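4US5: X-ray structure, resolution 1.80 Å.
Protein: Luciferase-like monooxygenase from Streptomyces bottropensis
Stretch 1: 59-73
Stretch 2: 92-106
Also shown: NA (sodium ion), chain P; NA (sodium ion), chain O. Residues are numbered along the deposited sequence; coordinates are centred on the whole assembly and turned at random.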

ATOM      1  N   PRO B  59      -5.285  -2.526   4.113  1.00 15.65           N
ATOM      2  CA  PRO B  59      -6.177  -1.516   3.564  1.00 16.60           C
ATOM      3  C   PRO B  59      -5.468  -0.513   2.716  1.00 15.40           C
ATOM      4  O   PRO B  59      -6.042  -0.021   1.731  1.00 15.37           O
ATOM      5  N   GLU B  60      -4.232  -0.190   3.051  1.00 15.42           N
ATOM      6  CA  GLU B  60      -3.460   0.819   2.317  1.00 15.68           C
ATOM      7  C   GLU B  60      -3.326   0.497   0.832  1.00 16.14           C
ATOM      8  O   GLU B  60      -3.279   1.400  -0.026  1.00 14.43           O
ATOM      9  N   ILE B  61      -3.309  -0.791   0.506  1.00 15.00           N
ATOM     10  CA  ILE B  61      -3.204  -1.216  -0.911  1.00 16.06           C
ATOM     11  C   ILE B  61      -4.515  -0.960  -1.647  1.00 16.04           C
ATOM     12  O   ILE B  61      -4.518  -0.386  -2.764  1.00 15.64           O
ATOM     13  N   LEU B  62      -5.637  -1.300  -1.024  1.00 16.03           N
ATOM     14  CA  LEU B  62      -6.923  -1.016  -1.633  1.00 16.37           C
ATOM     15  C   LEU B  62      -7.236   0.504  -1.685  1.00 15.97           C
ATOM     16  O   LEU B  62      -7.819   0.975  -2.633  1.00 15.26           O
ATOM     17  N   ILE B  63      -6.802   1.255  -0.665  1.00 15.44           N
ATOM     18  CA  ILE B  63      -6.913   2.698  -0.674  1.00 14.86           C
ATOM     19  C   ILE B  63      -6.176   3.297  -1.866  1.00 16.19           C
ATOM     20  O   ILE B  63      -6.713   4.156  -2.597  1.00 16.52           O
ATOM     21  N   ALA B  64      -4.969   2.849  -2.097  1.00 14.65           N
ATOM     22  CA  ALA B  64      -4.169   3.363  -3.207  1.00 16.25           C
ATOM     23  C   ALA B  64      -4.889   3.166  -4.546  1.00 16.17           C
ATOM     24  O   ALA B  64      -4.832   4.025  -5.438  1.00 18.94           O
ATOM     25  N   ARG B  65      -5.563   2.039  -4.691  1.00 16.22           N
ATOM     26  CA  ARG B  65      -6.309   1.761  -5.910  1.00 15.00           C
ATOM     27  C   ARG B  65      -7.602   2.556  -5.989  1.00 16.38           C
ATOM     28  O   ARG B  65      -7.906   3.169  -7.004  1.00 16.74           O
ATOM     29  N   ILE B  66      -8.386   2.506  -4.921  1.00 14.73           N
ATOM     30  CA  ILE B  66      -9.711   3.127  -4.942  1.00 15.21           C
ATOM     31  C   ILE B  66      -9.652   4.638  -5.095  1.00 15.62           C
ATOM     32  O   ILE B  66     -10.502   5.209  -5.772  1.00 16.33           O
ATOM     33  N   ALA B  67      -8.636   5.281  -4.522  1.00 15.95           N
ATOM     34  CA  ALA B  67      -8.463   6.731  -4.716  1.00 13.97           C
ATOM     35  C   ALA B  67      -8.194   7.085  -6.170  1.00 17.54           C
ATOM     36  O   ALA B  67      -8.583   8.171  -6.636  1.00 15.84           O
ATOM     37  N   ALA B  68      -7.558   6.189  -6.905  1.00 16.82           N
ATOM     38  CA  ALA B  68      -7.350   6.395  -8.367  1.00 18.77           C
ATOM     39  C   ALA B  68      -8.610   6.195  -9.199  1.00 20.95           C
ATOM     40  O   ALA B  68      -8.678   6.638 -10.343  1.00 21.74           O
ATOM     41  N   GLU B  69      -9.591   5.482  -8.641  1.00 19.81           N
ATOM     42  CA  GLU B  69     -10.838   5.127  -9.340  1.00 20.25           C
ATOM     43  C   GLU B  69     -11.990   6.094  -9.028  1.00 19.14           C
ATOM     44  O   GLU B  69     -13.081   5.918  -9.555  1.00 20.66           O
ATOM     45  N   THR B  70     -11.740   7.082  -8.171  1.00 20.37           N
ATOM     46  CA  THR B  70     -12.760   7.982  -7.668  1.00 20.06           C
ATOM     47  C   THR B  70     -12.221   9.393  -7.657  1.00 20.69           C
ATOM     48  O   THR B  70     -11.020   9.612  -7.718  1.00 19.63           O
ATOM     49  N   SER B  71     -13.120  10.373  -7.591  1.00 22.96           N
ATOM     50  CA  SER B  71     -12.708  11.764  -7.674  1.00 24.57           C
ATOM     51  C   SER B  71     -13.066  12.604  -6.504  1.00 22.55           C
ATOM     52  O   SER B  71     -12.302  13.488  -6.140  1.00 27.11           O
ATOM     53  N   GLY B  72     -14.269  12.435  -5.971  1.00 21.36           N
ATOM     54  CA  GLY B  72     -14.752  13.353  -4.918  1.00 20.98           C
ATOM     55  C   GLY B  72     -14.783  12.784  -3.501  1.00 19.42           C
ATOM     56  O   GLY B  72     -14.507  13.471  -2.548  1.00 20.58           O
ATOM     57  N   ILE B  73     -15.156  11.534  -3.389  1.00 19.95           N
ATOM     58  CA  ILE B  73     -15.219  10.853  -2.082  1.00 18.01           C
ATOM     59  C   ILE B  73     -13.847  10.831  -1.440  1.00 18.62           C
ATOM     60  O   ILE B  73     -12.835  10.617  -2.109  1.00 20.93           O
ATOM     61  N   GLU B  92       4.609   7.272   6.846  1.00 17.33           N
ATOM     62  CA  GLU B  92       5.178   7.260   5.497  1.00 18.62           C
ATOM     63  C   GLU B  92       4.174   6.743   4.451  1.00 18.24           C
ATOM     64  O   GLU B  92       4.018   7.312   3.385  1.00 17.86           O
ATOM     65  N   VAL B  93       3.514   5.647   4.780  1.00 17.08           N
ATOM     66  CA  VAL B  93       2.516   5.065   3.870  1.00 17.54           C
ATOM     67  C   VAL B  93       1.431   6.098   3.548  1.00 18.65           C
ATOM     68  O   VAL B  93       1.067   6.301   2.391  1.00 16.48           O
ATOM     69  N   PHE B  94       0.911   6.750   4.575  1.00 16.59           N
ATOM     70  CA  PHE B  94      -0.196   7.638   4.374  1.00 16.12           C
ATOM     71  C   PHE B  94       0.232   8.983   3.823  1.00 18.20           C
ATOM     72  O   PHE B  94      -0.544   9.621   3.138  1.00 21.52           O
ATOM     73  N   ARG B  95       1.479   9.399   4.086  1.00 19.05           N
ATOM     74  CA  ARG B  95       2.040  10.535   3.378  1.00 19.41           C
ATOM     75  C   ARG B  95       2.182  10.259   1.872  1.00 19.64           C
ATOM     76  O   ARG B  95       2.010  11.163   1.061  1.00 19.19           O
ATOM     77  N   THR B  96       2.561   9.040   1.523  1.00 18.09           N
ATOM     78  CA  THR B  96       2.670   8.653   0.114  1.00 17.99           C
ATOM     79  C   THR B  96       1.277   8.713  -0.542  1.00 16.94           C
ATOM     80  O   THR B  96       1.099   9.310  -1.610  1.00 15.95           O
ATOM     81  N   LEU B  97       0.253   8.220   0.154  1.00 16.25           N
ATOM     82  CA  LEU B  97      -1.111   8.323  -0.345  1.00 17.09           C
ATOM     83  C   LEU B  97      -1.516   9.766  -0.526  1.00 17.10           C
ATOM     84  O   LEU B  97      -2.097  10.128  -1.543  1.00 17.02           O
ATOM     85  N   HIS B  98      -1.199  10.592   0.477  1.00 17.11           N
ATOM     86  CA  HIS B  98      -1.538  12.021   0.420  1.00 17.58           C
ATOM     87  C   HIS B  98      -0.829  12.694  -0.755  1.00 17.97           C
ATOM     88  O   HIS B  98      -1.405  13.558  -1.406  1.00 18.63           O
ATOM     89  N   ALA B  99       0.397  12.275  -1.050  1.00 17.70           N
ATOM     90  CA  ALA B  99       1.152  12.879  -2.153  1.00 19.25           C
ATOM     91  C   ALA B  99       0.566  12.492  -3.510  1.00 18.78           C
ATOM     92  O   ALA B  99       0.587  13.293  -4.448  1.00 18.28           O
ATOM     93  N   LEU B 100      -0.053  11.301  -3.594  1.00 18.26           N
ATOM     94  CA  LEU B 100      -0.778  10.869  -4.780  1.00 16.48           C
ATOM     95  C   LEU B 100      -2.174  11.510  -4.880  1.00 19.01           C
ATOM     96  O   LEU B 100      -2.649  11.778  -5.986  1.00 16.36           O
ATOM     97  N   TYR B 101      -2.829  11.738  -3.722  1.00 17.32           N
ATOM     98  CA  TYR B 101      -4.255  12.063  -3.678  1.00 18.85           C
ATOM     99  C   TYR B 101      -4.461  13.221  -2.684  1.00 20.92           C
ATOM    100  O   TYR B 101      -4.957  13.035  -1.568  1.00 20.74           O
ATOM    101  N   PRO B 102      -3.962  14.410  -3.052  1.00 20.53           N
ATOM    102  CA  PRO B 102      -3.858  15.478  -2.112  1.00 21.01           C
ATOM    103  C   PRO B 102      -5.167  15.816  -1.413  1.00 19.10           C
ATOM    104  O   PRO B 102      -6.173  16.057  -2.039  1.00 18.83           O
ATOM    105  N   ASP B 103      -5.080  15.826  -0.102  1.00 20.28           N
ATOM    106  CA  ASP B 103      -6.159  16.214   0.806  1.00 22.62           C
ATOM    107  C   ASP B 103      -7.414  15.342   0.651  1.00 21.56           C
ATOM    108  O   ASP B 103      -8.521  15.779   1.018  1.00 22.29           O
ATOM    109  N   ARG B 104      -7.259  14.111   0.161  1.00 20.35           N
ATOM    110  CA  ARG B 104      -8.382  13.187   0.060  1.00 19.53           C
ATOM    111  C   ARG B 104      -8.325  11.997   1.039  1.00 18.13           C
ATOM    112  O   ARG B 104      -9.270  11.172   1.063  1.00 18.67           O
ATOM    113  N   ILE B 105      -7.247  11.874   1.799  1.00 17.74           N
ATOM    114  CA  ILE B 105      -6.946  10.610   2.496  1.00 17.12           C
ATOM    115  C   ILE B 105      -7.264  10.712   3.987  1.00 17.57           C
ATOM    116  O   ILE B 105      -6.843  11.660   4.677  1.00 18.31           O
ATOM    117  N   ASP B 106      -8.001   9.725   4.482  1.00 17.50           N
ATOM    118  CA  ASP B 106      -8.248   9.546   5.902  1.00 17.59           C
ATOM    119  C   ASP B 106      -7.344   8.427   6.438  1.00 16.78           C
ATOM    120  O   ASP B 106      -7.288   7.341   5.876  1.00 17.96           O
TER

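Helices 59-68 and 92-100 run in nearly the same direction, their axes 4° apart and 10.7 Å distant at closest approach, and the contact continues into the loops that follow each helix. Glu60 directs its CB toward the second helix, where it lies 3.7 Å from Val93 CG1. With chi1 p and chi2 m, however, the carboxylate leads away from this contact: OE1 of Glu60 binds the chain O sodium at 2.9 Å, alongside water 3, and OE2 is satisfied elsewhere in the structure. Val93 adopts t, which places CG1 against the Glu60 methylene.

One turn on, Ile63 (m, t) points inward and spreads over three neighbours. Its CD1 reaches Phe94 CE2 at 4.2 Å, while its CG2 sits 3.9 Å from Leu97 CD1 and 4.2 Å from Ile105 CD1. Phe94 leaves its backbone sideways, and chi1 of -78° brings the ring back toward Ile63 and Glu60. Leu97 (m, t) points toward the first helix; its CD2 packs 3.6 Å from Ala64 CA and 3.8 Å from Ala64 CB, and both methyls lie near Ile63 CG2. The small alanine side chain accompanies a close backbone approach here, with 6.5 Å between the CA atoms of Ala64 and Leu97. Ile105 (m, m) closes on Ile63 through CD1.

Tyr101, the first residue to leave helical geometry after its helix, has chi1 m and chi2 -63°, which turn a face of its ring to Ala67. Ala67 CB stands 3.3 Å from the centroid of the Tyr101 ring, only 6° off the normal, a CH-pi contact over the face. The same conformation carries OH of Tyr101 to 2.6 Å from Ala64 O, a weak hydrogen bond.

Arg104 closes the type II turn from Tyr101 and has the largest covered area of any residue here. Its m, t, p side chain reaches the segment from Ala67 to Ile73, so that the guanidinium gathers oxygens near its plane: NH1 donates to Ala67 O at 2.9 Å, and NH2 to Thr70 OG1 at 2.9 Å and Ile73 O at 2.8 Å. Thr70 is p, allowing OG1 to accept from Arg104 while donating to Ile66 O at 2.8 Å. Water 1 extends the network, accepting from Arg104 NE at 3.1 Å and donating to Gly72 O at 2.6 Å.

Beside the contact, His98 (t) lies out of reach of the first helix and binds the chain P sodium through ND1 at 2.9 Å; Ile105 N, at 3.0 Å, and water 2 also bind this ion.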

ATOM      1  CB  PRO B  59      -6.821  -0.873   4.817  1.00 16.37           C
ATOM      2  CG  PRO B  59      -5.935  -1.255   5.963  1.00 17.35           C
ATOM      3  CD  PRO B  59      -5.373  -2.607   5.582  1.00 17.55           C
ATOM      4  CB  GLU B  60      -2.095   1.026   2.971  1.00 15.58           C
ATOM      5  CG  GLU B  60      -1.141  -0.171   2.927  1.00 17.06           C
ATOM      6  CD  GLU B  60      -1.300  -1.171   4.066  1.00 17.53           C
ATOM      7  OE1 GLU B  60      -2.365  -1.225   4.730  1.00 16.50           O
ATOM      8  OE2 GLU B  60      -0.323  -1.928   4.306  1.00 20.20           O
ATOM      9  CB  ILE B  61      -2.845  -2.724  -1.021  1.00 15.70           C
ATOM     10  CG1 ILE B  61      -1.464  -2.986  -0.376  1.00 15.43           C
ATOM     11  CG2 ILE B  61      -2.895  -3.162  -2.483  1.00 16.77           C
ATOM     12  CD1 ILE B  61      -0.325  -2.195  -0.992  1.00 15.93           C
ATOM     13  CB  LEU B  62      -8.038  -1.792  -0.904  1.00 17.12           C
ATOM     14  CG  LEU B  62      -9.350  -1.976  -1.654  1.00 21.61           C
ATOM     15  CD1 LEU B  62      -9.180  -2.658  -2.986  1.00 20.10           C
ATOM     16  CD2 LEU B  62     -10.403  -2.710  -0.834  1.00 22.44           C
ATOM     17  CB  ILE B  63      -6.422   3.312   0.652  1.00 14.86           C
ATOM     18  CG1 ILE B  63      -7.338   2.855   1.794  1.00 14.74           C
ATOM     19  CG2 ILE B  63      -6.372   4.822   0.555  1.00 15.07           C
ATOM     20  CD1 ILE B  63      -6.677   2.946   3.122  1.00 15.56           C
ATOM     21  CB  ALA B  64      -2.826   2.653  -3.211  1.00 16.73           C
ATOM     22  CB  ARG B  65      -6.596   0.280  -6.020  1.00 14.73           C
ATOM     23  CG  ARG B  65      -7.517  -0.113  -7.186  1.00 15.40           C
ATOM     24  CD  ARG B  65      -6.955   0.329  -8.533  1.00 15.28           C
ATOM     25  NE  ARG B  65      -7.816  -0.148  -9.601  1.00 17.39           N
ATOM     26  CZ  ARG B  65      -7.940  -1.410  -9.989  1.00 17.35           C
ATOM     27  NH1 ARG B  65      -7.154  -2.352  -9.514  1.00 17.96           N
ATOM     28  NH2 ARG B  65      -8.868  -1.735 -10.901  1.00 19.27           N
ATOM     29  CB  ILE B  66     -10.551   2.726  -3.693  1.00 15.92           C
ATOM     30  CG1 ILE B  66     -10.967   1.246  -3.849  1.00 16.11           C
ATOM     31  CG2 ILE B  66     -11.725   3.680  -3.494  1.00 16.11           C
ATOM     32  CD1 ILE B  66     -11.670   0.658  -2.663  1.00 17.38           C
ATOM     33  CB  ALA B  67      -7.394   7.267  -3.831  1.00 14.49           C
ATOM     34  CB  ALA B  68      -6.269   5.432  -8.885  1.00 19.73           C
ATOM     35  CB  GLU B  69     -11.270   3.728  -8.922  1.00 22.88           C
ATOM     36  CG  GLU B  69     -10.292   2.636  -9.259  1.00 23.36           C
ATOM     37  CD  GLU B  69     -10.387   2.195 -10.705  1.00 30.53           C
ATOM     38  OE1 GLU B  69     -11.357   2.600 -11.386  1.00 36.43           O
ATOM     39  OE2 GLU B  69      -9.479   1.465 -11.156  1.00 29.87           O
ATOM     40  CB  THR B  70     -13.174   7.605  -6.234  1.00 18.36           C
ATOM     41  OG1 THR B  70     -12.018   7.580  -5.405  1.00 17.36           O
ATOM     42  CG2 THR B  70     -13.845   6.275  -6.190  1.00 18.54           C
ATOM     43  CB  SER B  71     -13.323  12.429  -8.929  1.00 27.35           C
ATOM     44  OG  SER B  71     -12.890  11.737 -10.078  1.00 37.45           O
ATOM     45  CB  ILE B  73     -15.814   9.452  -2.286  1.00 16.89           C
ATOM     46  CG1 ILE B  73     -16.337   8.845  -0.962  1.00 15.69           C
ATOM     47  CG2 ILE B  73     -14.837   8.509  -2.980  1.00 16.79           C
ATOM     48  CD1 ILE B  73     -17.237   7.666  -1.213  1.00 16.28           C
ATOM     49  CB  GLU B  92       6.394   6.372   5.427  1.00 19.30           C
ATOM     50  CG  GLU B  92       7.613   6.918   6.111  1.00 22.75           C
ATOM     51  CD  GLU B  92       8.783   5.974   6.027  1.00 23.12           C
ATOM     52  OE1 GLU B  92       8.550   4.730   5.953  1.00 23.19           O
ATOM     53  OE2 GLU B  92       9.955   6.477   6.134  1.00 22.63           O
ATOM     54  CB  VAL B  93       1.914   3.782   4.501  1.00 16.89           C
ATOM     55  CG1 VAL B  93       0.647   3.322   3.790  1.00 17.75           C
ATOM     56  CG2 VAL B  93       2.956   2.645   4.488  1.00 17.33           C
ATOM     57  CB  PHE B  94      -1.103   7.696   5.600  1.00 14.98           C
ATOM     58  CG  PHE B  94      -2.019   6.479   5.704  1.00 14.70           C
ATOM     59  CD1 PHE B  94      -1.504   5.251   6.073  1.00 15.00           C
ATOM     60  CD2 PHE B  94      -3.305   6.542   5.271  1.00 14.81           C
ATOM     61  CE1 PHE B  94      -2.311   4.131   6.103  1.00 16.04           C
ATOM     62  CE2 PHE B  94      -4.128   5.429   5.280  1.00 13.86           C
ATOM     63  CZ  PHE B  94      -3.633   4.209   5.671  1.00 14.65           C
ATOM     64  CB  ARG B  95       3.404  10.960   3.978  1.00 22.63           C
ATOM     65  CG  ARG B  95       3.304  11.645   5.356  1.00 25.27           C
ATOM     66  CD  ARG B  95       4.314  12.763   5.508  1.00 28.63           C
ATOM     67  NE  ARG B  95       3.816  13.806   4.657  1.00 34.42           N
ATOM     68  CZ  ARG B  95       2.938  14.733   5.032  1.00 34.94           C
ATOM     69  NH1 ARG B  95       2.562  14.865   6.299  1.00 35.72           N
ATOM     70  NH2 ARG B  95       2.471  15.548   4.127  1.00 36.71           N
ATOM     71  CB  THR B  96       3.312   7.232  -0.031  1.00 18.98           C
ATOM     72  OG1 THR B  96       4.579   7.193   0.668  1.00 19.32           O
ATOM     73  CG2 THR B  96       3.511   6.888  -1.486  1.00 18.75           C
ATOM     74  CB  LEU B  97      -2.088   7.576   0.581  1.00 15.55           C
ATOM     75  CG  LEU B  97      -2.014   6.034   0.526  1.00 15.18           C
ATOM     76  CD1 LEU B  97      -2.734   5.404   1.696  1.00 14.77           C
ATOM     77  CD2 LEU B  97      -2.592   5.497  -0.761  1.00 15.41           C
ATOM     78  CB  HIS B  98      -1.191  12.676   1.753  1.00 19.65           C
ATOM     79  CG  HIS B  98      -1.276  14.164   1.752  1.00 20.49           C
ATOM     80  ND1 HIS B  98      -2.480  14.831   1.780  1.00 21.29           N
ATOM     81  CD2 HIS B  98      -0.310  15.116   1.814  1.00 20.20           C
ATOM     82  CE1 HIS B  98      -2.254  16.134   1.830  1.00 22.84           C
ATOM     83  NE2 HIS B  98      -0.941  16.334   1.829  1.00 20.63           N
ATOM     84  CB  ALA B  99       2.618  12.493  -2.055  1.00 18.74           C
ATOM     85  CB  LEU B 100      -0.939   9.358  -4.770  1.00 18.11           C
ATOM     86  CG  LEU B 100       0.278   8.537  -5.151  1.00 17.01           C
ATOM     87  CD1 LEU B 100      -0.006   7.057  -4.911  1.00 18.61           C
ATOM     88  CD2 LEU B 100       0.617   8.764  -6.612  1.00 18.39           C
ATOM     89  CB  TYR B 101      -5.055  10.808  -3.255  1.00 18.51           C
ATOM     90  CG  TYR B 101      -4.765   9.571  -4.105  1.00 18.18           C
ATOM     91  CD1 TYR B 101      -5.054   9.543  -5.459  1.00 18.45           C
ATOM     92  CD2 TYR B 101      -4.110   8.458  -3.546  1.00 17.89           C
ATOM     93  CE1 TYR B 101      -4.784   8.422  -6.234  1.00 18.78           C
ATOM     94  CE2 TYR B 101      -3.824   7.349  -4.305  1.00 17.30           C
ATOM     95  CZ  TYR B 101      -4.147   7.332  -5.645  1.00 17.55           C
ATOM     96  OH  TYR B 101      -3.831   6.258  -6.397  1.00 16.79           O
ATOM     97  CB  PRO B 102      -3.327  16.673  -2.965  1.00 23.36           C
ATOM     98  CG  PRO B 102      -3.440  16.236  -4.376  1.00 24.37           C
ATOM     99  CD  PRO B 102      -3.356  14.744  -4.352  1.00 24.33           C
ATOM    100  CB  ASP B 103      -6.524  17.715   0.642  1.00 24.75           C
ATOM    101  CG  ASP B 103      -7.187  18.295   1.891  1.00 26.16           C
ATOM    102  OD1 ASP B 103      -6.824  17.905   3.019  1.00 27.61           O
ATOM    103  OD2 ASP B 103      -8.133  19.077   1.734  1.00 32.00           O
ATOM    104  CB  ARG B 104      -8.500  12.650  -1.337  1.00 20.00           C
ATOM    105  CG  ARG B 104      -8.911  13.705  -2.370  1.00 21.83           C
ATOM    106  CD  ARG B 104      -9.071  13.066  -3.730  1.00 21.28           C
ATOM    107  NE  ARG B 104     -10.145  12.106  -3.731  1.00 21.48           N
ATOM    108  CZ  ARG B 104     -10.178  11.009  -4.473  1.00 19.65           C
ATOM    109  NH1 ARG B 104      -9.166  10.683  -5.284  1.00 19.84           N
ATOM    110  NH2 ARG B 104     -11.207  10.193  -4.382  1.00 18.65           N
ATOM    111  CB  ILE B 105      -5.471  10.183   2.299  1.00 17.34           C
ATOM    112  CG1 ILE B 105      -5.145   9.999   0.825  1.00 17.06           C
ATOM    113  CG2 ILE B 105      -5.146   8.932   3.103  1.00 17.18           C
ATOM    114  CD1 ILE B 105      -5.986   8.986   0.059  1.00 17.10           C
ATOM    115  CB  ASP B 106      -9.707   9.116   6.145  1.00 17.89           C
ATOM    116  CG  ASP B 106     -10.693  10.185   5.840  1.00 18.56           C
ATOM    117  OD1 ASP B 106     -10.308  11.400   5.801  1.00 19.07           O
ATOM    118  OD2 ASP B 106     -11.896   9.845   5.660  1.00 17.23           O
TER
HETATM  119 NA    NA P1339      -4.947  13.617   2.520  1.00 28.42          NA
HETATM  120 NA    NA O1338      -2.149  -1.928   7.500  1.00 27.72          NA
HETATM  121  O   HOH W   1     -12.014  13.880  -1.958  1.00 35.91           O
HETATM  122  O   HOH W   2      -6.723  15.241   4.129  1.00 21.90           O
HETATM  123  O   HOH W   3       0.136  -0.448   8.140  1.00 23.92           O